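Local structure of catechol 2,3-dioxygenase (Rhodococcus sp., 2WL9) at residues E6-L12 and W48-V53; I87-A92 and L105-H109; G171-F177 and Q275-D281; H191-H196 and S268-P272. The protein is an iron-dependent type I extradiol dioxygenase that probably opens the ring of catechols beside their two hydroxyls during the breakdown of aromatic hydrocarbons. The contacts are given in a common frame with arbitrary orientation. Where two conformers were deposited one is given. Numbering follows the deposited sequence.

In the fold
From the N terminus, interaction 1 comes first. It closes a loop of 35 residues by pairing strand 6-14 with strand 52-56. Interaction 2 follows in series and closes a loop of only 12 residues around helix 94-100. Both belong to the same N-terminal sheet, and Tyr9 OH packs on Leu105 CD1 at 3.4 Å. Interaction 3 spans 97 residues and ties the 171-177 segment to the loop after strand 261-266. Interaction 4 is nested inside that span, and a probable hydrogen bond from His196 to Glu174 links the two. Both lie in the iron-binding half, whose metal site comprises His149, His212, Tyr253 and Glu263. Glu6 packs on Cys192 and Asn193, so interactions 1 and 4 also join the halves.

Interaction 1: E6-L12 and W48-V53; sequences ELGYLGL and WHHRIV
Residues 6-12 are extended, apart from a kink at Gly8 (phi/psi -80/-49). Residues 48-51 are loop and lead into a strand at Ile52. The two strands run parallel, with Leu10 opposite Ile52 (CA-CA 4.9 Å) and Gly11 opposite Val53 (CA-CA 4.7 Å). The hydrogen bonds are Leu10 N to Arg51 O (3.0 Å), Val53 N to Leu10 O (2.9 Å) and Leu12 N to Val53 O (2.8 Å). Gly8 and Tyr9 both face Gly66 of strand 61-68 in a classic beta bulge. Arg51 and Ile52 form another against Leu43.

Arg51 curls back with chi1 to chi3 all m. Arg51 NE (2.9 Å) and Arg51 NH2 (3.0 Å) both donate to Gly8 O. Arg51 NH2 also makes a salt bridge to Glu6 OE1 (2.9 Å). Glu6 is also salt-bridged to Arg68, and Arg51 to Asp46. Trp48 CZ3 is 3.5 Å from Gly8 O, and a CB on Gly8 would lie tight against the same ring atom. Leu12 CD2 meets Ile52 CG2 at 3.7 Å, and the Leu10 and Ile52 side chains share a sheet face. Pairing of the first and last strands in parallel closes the βαβββ module of the vicinal oxygen chelate fold.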
# COMPACT_ATOMS: atom_id res chain seq x y z
N GLU C 6 -29.18 6.51 -1.15
CA GLU C 6 -28.89 7.42 -0.02
C GLU C 6 -30.09 8.28 0.35
O GLU C 6 -30.99 8.50 -0.47
CB GLU C 6 -27.71 8.35 -0.33
CG GLU C 6 -27.90 9.21 -1.60
CD GLU C 6 -26.78 10.22 -1.82
OE1 GLU C 6 -26.69 11.20 -1.06
OE2 GLU C 6 -26.00 10.04 -2.77
N LEU C 7 -30.08 8.80 1.58
CA LEU C 7 -30.99 9.85 1.98
C LEU C 7 -30.45 11.17 1.40
O LEU C 7 -29.50 11.74 1.93
CB LEU C 7 -31.06 9.92 3.49
CG LEU C 7 -32.04 10.91 4.12
CD1 LEU C 7 -33.47 10.59 3.75
CD2 LEU C 7 -31.86 10.90 5.64
N GLY C 8 -31.06 11.64 0.33
CA GLY C 8 -30.53 12.77 -0.44
C GLY C 8 -30.83 14.13 0.17
O GLY C 8 -29.93 14.97 0.30
N TYR C 9 -32.09 14.35 0.53
CA TYR C 9 -32.52 15.64 1.08
C TYR C 9 -33.70 15.52 2.04
O TYR C 9 -34.35 14.47 2.12
CB TYR C 9 -32.85 16.66 -0.03
CG TYR C 9 -33.96 16.28 -0.99
CD1 TYR C 9 -33.66 15.96 -2.31
CD2 TYR C 9 -35.30 16.26 -0.59
CE1 TYR C 9 -34.67 15.62 -3.22
CE2 TYR C 9 -36.32 15.91 -1.49
CZ TYR C 9 -35.99 15.59 -2.79
OH TYR C 9 -36.97 15.25 -3.69
N LEU C 10 -33.93 16.59 2.78
CA LEU C 10 -35.11 16.75 3.62
C LEU C 10 -35.72 18.12 3.35
O LEU C 10 -35.01 19.11 3.23
CB LEU C 10 -34.75 16.67 5.10
CG LEU C 10 -34.26 15.36 5.71
CD1 LEU C 10 -33.77 15.62 7.13
CD2 LEU C 10 -35.39 14.32 5.71
N GLY C 11 -37.04 18.16 3.24
CA GLY C 11 -37.78 19.40 3.23
C GLY C 11 -38.36 19.57 4.62
O GLY C 11 -38.91 18.62 5.18
N LEU C 12 -38.23 20.77 5.17
CA LEU C 12 -38.67 21.06 6.52
C LEU C 12 -39.62 22.26 6.50
O LEU C 12 -39.42 23.20 5.73
CB LEU C 12 -37.46 21.40 7.40
CG LEU C 12 -36.72 20.37 8.27
CD1 LEU C 12 -36.61 18.96 7.68
CD2 LEU C 12 -35.33 20.92 8.67
N TRP C 48 -23.50 19.52 -3.49
CA TRP C 48 -24.90 19.65 -3.91
C TRP C 48 -25.42 21.05 -3.63
O TRP C 48 -25.06 21.66 -2.62
CB TRP C 48 -25.79 18.67 -3.14
CG TRP C 48 -25.63 17.21 -3.47
CD1 TRP C 48 -24.49 16.56 -3.88
CD2 TRP C 48 -26.64 16.21 -3.34
NE1 TRP C 48 -24.75 15.22 -4.05
CE2 TRP C 48 -26.06 14.97 -3.72
CE3 TRP C 48 -28.00 16.23 -2.97
CZ2 TRP C 48 -26.79 13.77 -3.73
CZ3 TRP C 48 -28.72 15.04 -2.97
CH2 TRP C 48 -28.11 13.82 -3.35
N HIS C 49 -26.27 21.55 -4.52
CA HIS C 49 -26.94 22.83 -4.29
C HIS C 49 -27.45 22.90 -2.85
O HIS C 49 -27.24 23.92 -2.17
CB HIS C 49 -28.10 23.01 -5.28
CG HIS C 49 -28.94 24.21 -5.00
ND1 HIS C 49 -30.12 24.14 -4.28
CD2 HIS C 49 -28.78 25.51 -5.32
CE1 HIS C 49 -30.64 25.35 -4.18
NE2 HIS C 49 -29.85 26.20 -4.81
N HIS C 50 -28.07 21.82 -2.38
CA HIS C 50 -28.58 21.75 -1.00
C HIS C 50 -28.83 20.32 -0.52
O HIS C 50 -29.01 19.40 -1.32
CB HIS C 50 -29.90 22.54 -0.88
CG HIS C 50 -31.05 21.89 -1.58
ND1 HIS C 50 -31.29 22.05 -2.92
CD2 HIS C 50 -32.02 21.06 -1.12
CE1 HIS C 50 -32.35 21.35 -3.27
NE2 HIS C 50 -32.81 20.74 -2.20
N ARG C 51 -28.86 20.16 0.81
CA ARG C 51 -29.32 18.91 1.42
C ARG C 51 -30.66 19.10 2.14
O ARG C 51 -31.40 18.14 2.37
CB ARG C 51 -28.30 18.33 2.41
CG ARG C 51 -26.86 18.06 1.88
CD ARG C 51 -26.77 17.48 0.47
NE ARG C 51 -27.28 16.12 0.36
CZ ARG C 51 -26.58 15.04 -0.02
NH1 ARG C 51 -25.30 15.12 -0.35
NH2 ARG C 51 -27.19 13.87 -0.09
N ILE C 52 -30.96 20.34 2.51
CA ILE C 52 -32.18 20.65 3.26
C ILE C 52 -32.85 21.90 2.69
O ILE C 52 -32.18 22.89 2.39
CB ILE C 52 -31.91 20.84 4.80
CG1 ILE C 52 -31.15 19.64 5.38
CG2 ILE C 52 -33.22 21.04 5.58
CD1 ILE C 52 -30.63 19.84 6.82
N VAL C 53 -34.17 21.83 2.54
CA VAL C 53 -34.99 22.97 2.15
C VAL C 53 -35.79 23.41 3.37
O VAL C 53 -36.46 22.59 4.00
CB VAL C 53 -35.99 22.63 1.02
CG1 VAL C 53 -36.60 23.90 0.44
CG2 VAL C 53 -35.31 21.85 -0.08

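Interaction 2: I87-A92 and L105-H109; sequences IPFEVA and LVKLH
The Phe89 side chain, chi1 p, leans over Val106 and Leu108. Phe89 CD2 is 3.9 Å from Val106 CG2, and Phe89 CB is 4.0 Å from Leu108 CB. The two backbones run antiparallel. Glu90 and Lys107 form a hydrogen-bonded pair (CA-CA 4.8 Å), with Glu90 N to Lys107 O at 2.6 Å and Lys107 N to Glu90 O at 2.7 Å. Val91 and Val106 form the next, non-hydrogen-bonded pair (CA-CA 4.7 Å). Ala92 N donates to Leu105 O at 3.0 Å. Water bridges both ends. One molecule donates to Pro88 O (2.6 Å) and accepts from His109 N (3.2 Å). Another lies 2.6 Å from Ala92 O and accepts from Leu105 N (2.9 Å).

Glu90 (chi1 t) and Lys107 (chi1 m, then extended) share one face; Glu90 OE2 and Lys107 NZ are 4.5 Å apart, beyond a salt bridge. Val91 and Val106 share the other face and touch through their CG2 atoms at 4.3 Å. Ala92 CB meets Leu105 CD2 at 3.5 Å, and Ile87 CG2 meets Leu108 CD1 at 3.9 Å.

Strand 61-68, helix 72-84 and strands 90-91, 104-109 and 115-120 match the second βαβββ module of the N-terminal vicinal oxygen chelate domain, and this contact is its edge pair. Helix 72-84 packs on Phe89, Ile87 and Leu108 through Leu82, while Phe163 of helix 157-167 covers Ile87 and Leu108.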
# COMPACT_ATOMS: atom_id res chain seq x y z
N ILE C 87 -49.02 0.36 -4.37
CA ILE C 87 -48.73 1.58 -3.62
C ILE C 87 -48.92 2.77 -4.55
O ILE C 87 -48.28 2.84 -5.61
CB ILE C 87 -47.30 1.58 -3.02
CG1 ILE C 87 -47.18 0.48 -1.96
CG2 ILE C 87 -46.96 2.95 -2.42
CD1 ILE C 87 -45.76 0.12 -1.61
N PRO C 88 -49.81 3.70 -4.18
CA PRO C 88 -50.10 4.86 -5.01
C PRO C 88 -48.91 5.81 -5.02
O PRO C 88 -48.28 6.02 -3.98
CB PRO C 88 -51.29 5.52 -4.31
CG PRO C 88 -51.78 4.52 -3.30
CD PRO C 88 -50.57 3.74 -2.92
N PHE C 89 -48.59 6.37 -6.19
CA PHE C 89 -47.51 7.35 -6.30
C PHE C 89 -47.78 8.34 -7.41
O PHE C 89 -48.58 8.10 -8.31
CB PHE C 89 -46.14 6.67 -6.49
CG PHE C 89 -46.02 5.87 -7.76
CD1 PHE C 89 -46.32 4.51 -7.76
CD2 PHE C 89 -45.57 6.46 -8.94
CE1 PHE C 89 -46.20 3.76 -8.93
CE2 PHE C 89 -45.44 5.72 -10.11
CZ PHE C 89 -45.76 4.36 -10.11
N GLU C 90 -47.07 9.46 -7.33
CA GLU C 90 -47.17 10.55 -8.27
C GLU C 90 -45.88 10.65 -9.07
O GLU C 90 -44.79 10.70 -8.49
CB GLU C 90 -47.45 11.84 -7.49
CG GLU C 90 -47.50 13.12 -8.30
CD GLU C 90 -47.97 14.31 -7.47
OE1 GLU C 90 -48.98 14.19 -6.74
OE2 GLU C 90 -47.35 15.38 -7.56
N VAL C 91 -45.99 10.64 -10.39
CA VAL C 91 -44.82 10.87 -11.25
C VAL C 91 -44.73 12.37 -11.48
O VAL C 91 -45.60 12.95 -12.13
CB VAL C 91 -44.92 10.14 -12.61
CG1 VAL C 91 -43.69 10.44 -13.49
CG2 VAL C 91 -45.09 8.65 -12.43
N ALA C 92 -43.68 12.98 -10.95
CA ALA C 92 -43.53 14.43 -11.02
C ALA C 92 -43.22 14.89 -12.43
O ALA C 92 -42.54 14.19 -13.19
CB ALA C 92 -42.45 14.89 -10.07
N LEU C 105 -38.40 12.58 -10.50
CA LEU C 105 -38.98 12.53 -9.17
C LEU C 105 -40.28 11.70 -9.16
O LEU C 105 -41.05 11.69 -10.12
CB LEU C 105 -39.23 13.97 -8.69
CG LEU C 105 -39.93 14.37 -7.39
CD1 LEU C 105 -39.03 14.16 -6.20
CD2 LEU C 105 -40.31 15.84 -7.48
N VAL C 106 -40.47 10.99 -8.05
CA VAL C 106 -41.71 10.31 -7.75
C VAL C 106 -42.13 10.71 -6.33
O VAL C 106 -41.29 10.76 -5.42
CB VAL C 106 -41.53 8.77 -7.96
CG1 VAL C 106 -42.03 7.95 -6.80
CG2 VAL C 106 -42.14 8.33 -9.28
N LYS C 107 -43.40 11.04 -6.15
CA LYS C 107 -43.91 11.43 -4.83
C LYS C 107 -44.95 10.44 -4.31
O LYS C 107 -45.86 10.03 -5.05
CB LYS C 107 -44.52 12.84 -4.87
CG LYS C 107 -43.54 13.96 -5.21
CD LYS C 107 -44.27 15.30 -5.35
CE LYS C 107 -43.29 16.47 -5.41
NZ LYS C 107 -43.95 17.73 -5.85
N LEU C 108 -44.81 10.07 -3.04
CA LEU C 108 -45.75 9.16 -2.37
C LEU C 108 -45.72 9.38 -0.85
O LEU C 108 -45.21 10.40 -0.37
CB LEU C 108 -45.43 7.70 -2.74
CG LEU C 108 -44.06 7.12 -2.36
CD1 LEU C 108 -44.15 5.60 -2.23
CD2 LEU C 108 -42.95 7.52 -3.35
N HIS C 109 -46.27 8.42 -0.10
CA HIS C 109 -46.20 8.45 1.36
C HIS C 109 -45.80 7.10 1.92
O HIS C 109 -46.19 6.07 1.39
CB HIS C 109 -47.54 8.88 1.96
CG HIS C 109 -47.91 10.29 1.67
ND1 HIS C 109 -48.42 10.69 0.46
CD2 HIS C 109 -47.82 11.41 2.43
CE1 HIS C 109 -48.64 11.99 0.48
NE2 HIS C 109 -48.29 12.45 1.67
O HOH W 1 -48.39 6.46 -1.40
O HOH W 2 -40.06 13.39 -12.77

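Interaction 3: G171-F177 and Q275-D281; sequences GAVEYKF and QEHYLRD
This contact lays the loop after strand 261-266 along the second vicinal oxygen chelate domain, where strand 170-173 ends. The two segments run 37° apart and meet at a single bridge, Tyr175 with Tyr278 (CA-CA 4.8 Å). Two backbone hydrogen bonds make it: Tyr278 N to Glu174 O (2.8 Å) and Lys176 N to Tyr278 O (3.1 Å). Gln275 NE2 adds a weak one to Val173 O (3.1 Å).

Among the aromatic contacts, Tyr278 CB sits over a face of the Tyr175 ring, 4.3 Å from its centroid, a CH-pi contact. The two rings meet obliquely. At the flanks Ala172 CB lies 3.6 Å from the amide carbon Gln275 CD, and Lys176 CB 4.0 Å from Leu279 CD2.

A water donates to Glu174 OE2 (3.0 Å) and accepts from Glu276 N (3.1 Å), while Glu174 OE1 bonds Asn246. A third subunit lies against the 275-281 segment, with its Arg47 salt-bridged to Glu276 and its Gly121 bonded to His277. The side chain of Tyr175 is about 9 Å from a bound Fe (III) ion. Tyr175 OH takes a hydrogen bond from Ser245 N and makes a weak one to Asp281 OD1 at 2.8 Å.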
# COMPACT_ATOMS: atom_id res chain seq x y z
N GLY C 171 -32.32 -3.79 6.88
CA GLY C 171 -32.13 -3.69 8.32
C GLY C 171 -33.16 -4.47 9.10
O GLY C 171 -33.86 -5.33 8.56
N ALA C 172 -33.23 -4.17 10.39
CA ALA C 172 -34.10 -4.87 11.33
C ALA C 172 -33.95 -4.21 12.70
O ALA C 172 -33.34 -3.14 12.82
CB ALA C 172 -33.73 -6.35 11.40
N VAL C 173 -34.50 -4.87 13.71
CA VAL C 173 -34.36 -4.42 15.09
C VAL C 173 -32.89 -4.40 15.51
O VAL C 173 -32.16 -5.36 15.25
CB VAL C 173 -35.15 -5.34 16.04
CG1 VAL C 173 -34.86 -5.00 17.50
CG2 VAL C 173 -36.65 -5.24 15.74
N GLU C 174 -32.44 -3.32 16.14
CA GLU C 174 -31.06 -3.27 16.61
C GLU C 174 -30.92 -3.12 18.12
O GLU C 174 -29.84 -3.32 18.66
CB GLU C 174 -30.26 -2.19 15.87
CG GLU C 174 -29.92 -2.59 14.45
CD GLU C 174 -28.92 -1.66 13.79
OE1 GLU C 174 -28.72 -0.55 14.29
OE2 GLU C 174 -28.36 -2.05 12.75
N TYR C 175 -32.01 -2.78 18.78
CA TYR C 175 -32.01 -2.68 20.23
C TYR C 175 -33.22 -3.39 20.82
O TYR C 175 -34.24 -3.52 20.15
CB TYR C 175 -32.05 -1.22 20.66
CG TYR C 175 -30.71 -0.54 20.71
CD1 TYR C 175 -30.01 -0.44 21.90
CD2 TYR C 175 -30.16 0.04 19.57
CE1 TYR C 175 -28.77 0.20 21.96
CE2 TYR C 175 -28.93 0.68 19.61
CZ TYR C 175 -28.25 0.76 20.81
OH TYR C 175 -27.03 1.40 20.88
N LYS C 176 -33.08 -3.86 22.06
CA LYS C 176 -34.21 -4.29 22.87
C LYS C 176 -34.17 -3.55 24.21
O LYS C 176 -33.20 -3.67 24.96
CB LYS C 176 -34.19 -5.80 23.09
CG LYS C 176 -34.48 -6.62 21.83
CD LYS C 176 -34.13 -8.09 22.02
CE LYS C 176 -35.11 -8.82 22.89
NZ LYS C 176 -34.71 -10.24 23.11
N PHE C 177 -35.21 -2.76 24.49
CA PHE C 177 -35.32 -2.02 25.75
C PHE C 177 -36.48 -2.55 26.59
O PHE C 177 -37.53 -2.92 26.04
CB PHE C 177 -35.56 -0.53 25.50
CG PHE C 177 -34.52 0.12 24.64
CD1 PHE C 177 -33.22 0.33 25.12
CD2 PHE C 177 -34.84 0.56 23.36
CE1 PHE C 177 -32.26 0.96 24.32
CE2 PHE C 177 -33.89 1.19 22.56
CZ PHE C 177 -32.60 1.39 23.04
N GLN C 275 -26.80 -8.73 10.51
CA GLN C 275 -27.63 -8.11 11.54
C GLN C 275 -27.15 -8.42 12.95
O GLN C 275 -26.83 -9.56 13.26
CB GLN C 275 -29.09 -8.55 11.36
CG GLN C 275 -30.12 -7.77 12.14
CD GLN C 275 -30.13 -6.30 11.79
OE1 GLN C 275 -30.02 -5.90 10.62
NE2 GLN C 275 -30.26 -5.47 12.82
N GLU C 276 -27.09 -7.38 13.78
CA GLU C 276 -26.69 -7.48 15.19
C GLU C 276 -27.72 -6.75 16.04
O GLU C 276 -28.42 -5.86 15.54
CB GLU C 276 -25.33 -6.80 15.41
CG GLU C 276 -24.10 -7.54 14.89
CD GLU C 276 -22.79 -6.75 15.06
OE1 GLU C 276 -22.78 -5.71 15.75
OE2 GLU C 276 -21.77 -7.18 14.50
N HIS C 277 -27.81 -7.09 17.32
CA HIS C 277 -28.61 -6.27 18.24
C HIS C 277 -27.93 -6.05 19.59
O HIS C 277 -26.98 -6.75 19.94
CB HIS C 277 -30.06 -6.80 18.38
CG HIS C 277 -30.22 -7.90 19.38
ND1 HIS C 277 -30.06 -9.23 19.05
CD2 HIS C 277 -30.56 -7.88 20.69
CE1 HIS C 277 -30.28 -9.98 20.12
NE2 HIS C 277 -30.57 -9.19 21.13
N TYR C 278 -28.41 -5.04 20.32
CA TYR C 278 -27.75 -4.58 21.54
C TYR C 278 -28.77 -4.34 22.63
O TYR C 278 -29.97 -4.22 22.35
CB TYR C 278 -26.96 -3.29 21.25
CG TYR C 278 -26.21 -3.36 19.93
CD1 TYR C 278 -26.75 -2.84 18.76
CD2 TYR C 278 -24.96 -3.99 19.85
CE1 TYR C 278 -26.08 -2.93 17.55
CE2 TYR C 278 -24.27 -4.07 18.63
CZ TYR C 278 -24.85 -3.53 17.49
OH TYR C 278 -24.19 -3.62 16.28
N LEU C 279 -28.32 -4.28 23.88
CA LEU C 279 -29.23 -4.02 24.99
C LEU C 279 -28.99 -2.64 25.60
O LEU C 279 -29.83 -2.14 26.37
CB LEU C 279 -29.16 -5.12 26.04
CG LEU C 279 -29.46 -6.56 25.63
CD1 LEU C 279 -29.40 -7.44 26.87
CD2 LEU C 279 -30.82 -6.71 24.94
N ARG C 280 -27.86 -2.03 25.25
CA ARG C 280 -27.48 -0.72 25.77
C ARG C 280 -26.43 -0.03 24.91
O ARG C 280 -25.90 -0.62 23.97
CB ARG C 280 -27.00 -0.83 27.23
CG ARG C 280 -25.71 -1.62 27.42
CD ARG C 280 -25.08 -1.30 28.76
NE ARG C 280 -24.13 -0.19 28.64
CZ ARG C 280 -23.45 0.34 29.65
NH1 ARG C 280 -23.63 -0.12 30.89
NH2 ARG C 280 -22.60 1.33 29.43
N ASP C 281 -26.13 1.23 25.26
CA ASP C 281 -25.11 2.06 24.62
C ASP C 281 -23.74 1.81 25.25
O ASP C 281 -23.64 1.18 26.31
CB ASP C 281 -25.46 3.54 24.80
CG ASP C 281 -26.52 4.03 23.82
OD1 ASP C 281 -27.08 3.24 23.03
OD2 ASP C 281 -26.78 5.25 23.85
O HOH W 3 -26.68 -4.51 12.63

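Interaction 4: H191-H196 and S268-P272; sequences HCNDRH and SRPAP
His196 buries the most surface here. Its side chain, chi1 t, lies along the 268-272 segment. His196 CB is 3.2 Å from Arg269 O and His196 CE1 is 3.8 Å from Pro272 CD. His196 NE2 is hydrogen-bonded to Glu174. The side chain of His196 is about 8 Å from a bound Fe (III) ion. Ala271 is the next most covered, with Ala271 CA 3.9 Å from His196 CA. The methyl Ala271 CB sits 3.2 Å from His196 O and also lies over one face of the His191 ring. Ala271 CB is 3.7 Å from the His191 ring centroid and 16° off the ring normal, a CH-pi contact.

Both segments are loops of the second vicinal oxygen chelate domain: one joins strands 184-191 and 199-201, the other follows strand 261-266. An Asx turn shapes the first, with Arg195 N donating to Asn193 OD1 (2.7 Å). Asp194, at the exposed margin, turns its carbonyl to the proline. Asp194 O receives a CA-H...O contact from Pro270 CA at 3.2 Å.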
# COMPACT_ATOMS: atom_id res chain seq x y z
N HIS C 191 -30.35 0.75 6.48
CA HIS C 191 -29.24 1.34 5.72
C HIS C 191 -29.37 1.02 4.23
O HIS C 191 -30.02 0.05 3.84
CB HIS C 191 -27.91 0.81 6.27
CG HIS C 191 -27.93 -0.67 6.56
ND1 HIS C 191 -27.69 -1.62 5.59
CD2 HIS C 191 -28.19 -1.35 7.70
CE1 HIS C 191 -27.78 -2.82 6.13
NE2 HIS C 191 -28.08 -2.68 7.41
N CYS C 192 -28.76 1.86 3.39
CA CYS C 192 -28.76 1.63 1.94
C CYS C 192 -27.40 1.98 1.33
O CYS C 192 -27.25 2.06 0.10
CB CYS C 192 -29.88 2.44 1.28
SG CYS C 192 -29.79 4.22 1.55
N ASN C 193 -26.41 2.18 2.20
CA ASN C 193 -25.04 2.51 1.81
C ASN C 193 -24.13 2.34 3.02
O ASN C 193 -24.53 1.74 4.02
CB ASN C 193 -24.94 3.93 1.24
CG ASN C 193 -25.45 4.98 2.20
OD1 ASN C 193 -25.07 5.00 3.38
ND2 ASN C 193 -26.31 5.86 1.71
N ASP C 194 -22.91 2.88 2.93
CA ASP C 194 -21.91 2.73 4.00
C ASP C 194 -22.27 3.44 5.31
O ASP C 194 -21.64 3.19 6.33
CB ASP C 194 -20.53 3.21 3.53
CG ASP C 194 -19.76 2.15 2.74
OD1 ASP C 194 -18.73 2.52 2.14
OD2 ASP C 194 -20.17 0.96 2.73
N ARG C 195 -23.27 4.33 5.29
CA ARG C 195 -23.71 4.94 6.55
C ARG C 195 -24.43 3.91 7.40
O ARG C 195 -25.38 3.26 6.92
CB ARG C 195 -24.61 6.16 6.31
CG ARG C 195 -24.86 6.94 7.59
CD ARG C 195 -25.74 8.16 7.37
NE ARG C 195 -25.14 9.18 6.50
CZ ARG C 195 -24.17 10.02 6.85
NH1 ARG C 195 -23.63 9.98 8.06
NH2 ARG C 195 -23.72 10.90 5.97
N HIS C 196 -23.99 3.76 8.65
CA HIS C 196 -24.51 2.70 9.53
C HIS C 196 -26.02 2.53 9.39
O HIS C 196 -26.51 1.42 9.19
CB HIS C 196 -24.19 2.92 11.00
CG HIS C 196 -24.85 1.91 11.89
ND1 HIS C 196 -24.25 0.71 12.21
CD2 HIS C 196 -26.07 1.89 12.46
CE1 HIS C 196 -25.08 -0.00 12.96
NE2 HIS C 196 -26.19 0.69 13.12
N SER C 268 -18.74 7.74 12.71
CA SER C 268 -19.73 6.68 12.51
C SER C 268 -19.13 5.52 11.73
O SER C 268 -18.47 5.72 10.70
CB SER C 268 -20.98 7.21 11.81
OG SER C 268 -22.08 6.33 11.99
N ARG C 269 -19.34 4.30 12.22
CA ARG C 269 -18.83 3.11 11.54
C ARG C 269 -19.83 2.64 10.48
O ARG C 269 -21.01 2.97 10.55
CB ARG C 269 -18.54 1.98 12.54
CG ARG C 269 -19.77 1.24 13.04
CD ARG C 269 -19.38 0.02 13.87
NE ARG C 269 -20.56 -0.70 14.35
CZ ARG C 269 -20.59 -2.01 14.61
NH1 ARG C 269 -19.51 -2.75 14.43
NH2 ARG C 269 -21.72 -2.57 15.04
N PRO C 270 -19.35 1.85 9.50
CA PRO C 270 -20.29 1.30 8.52
C PRO C 270 -21.24 0.27 9.15
O PRO C 270 -20.91 -0.33 10.17
CB PRO C 270 -19.38 0.61 7.49
CG PRO C 270 -18.05 1.25 7.68
CD PRO C 270 -17.96 1.54 9.14
N ALA C 271 -22.41 0.08 8.54
CA ALA C 271 -23.33 -0.97 8.98
C ALA C 271 -22.65 -2.33 8.88
O ALA C 271 -22.03 -2.62 7.85
CB ALA C 271 -24.61 -0.95 8.14
N PRO C 272 -22.76 -3.17 9.93
CA PRO C 272 -22.20 -4.52 9.85
C PRO C 272 -22.85 -5.28 8.70
O PRO C 272 -24.03 -5.05 8.40
CB PRO C 272 -22.61 -5.15 11.19
CG PRO C 272 -22.90 -4.00 12.09
CD PRO C 272 -23.46 -2.94 11.21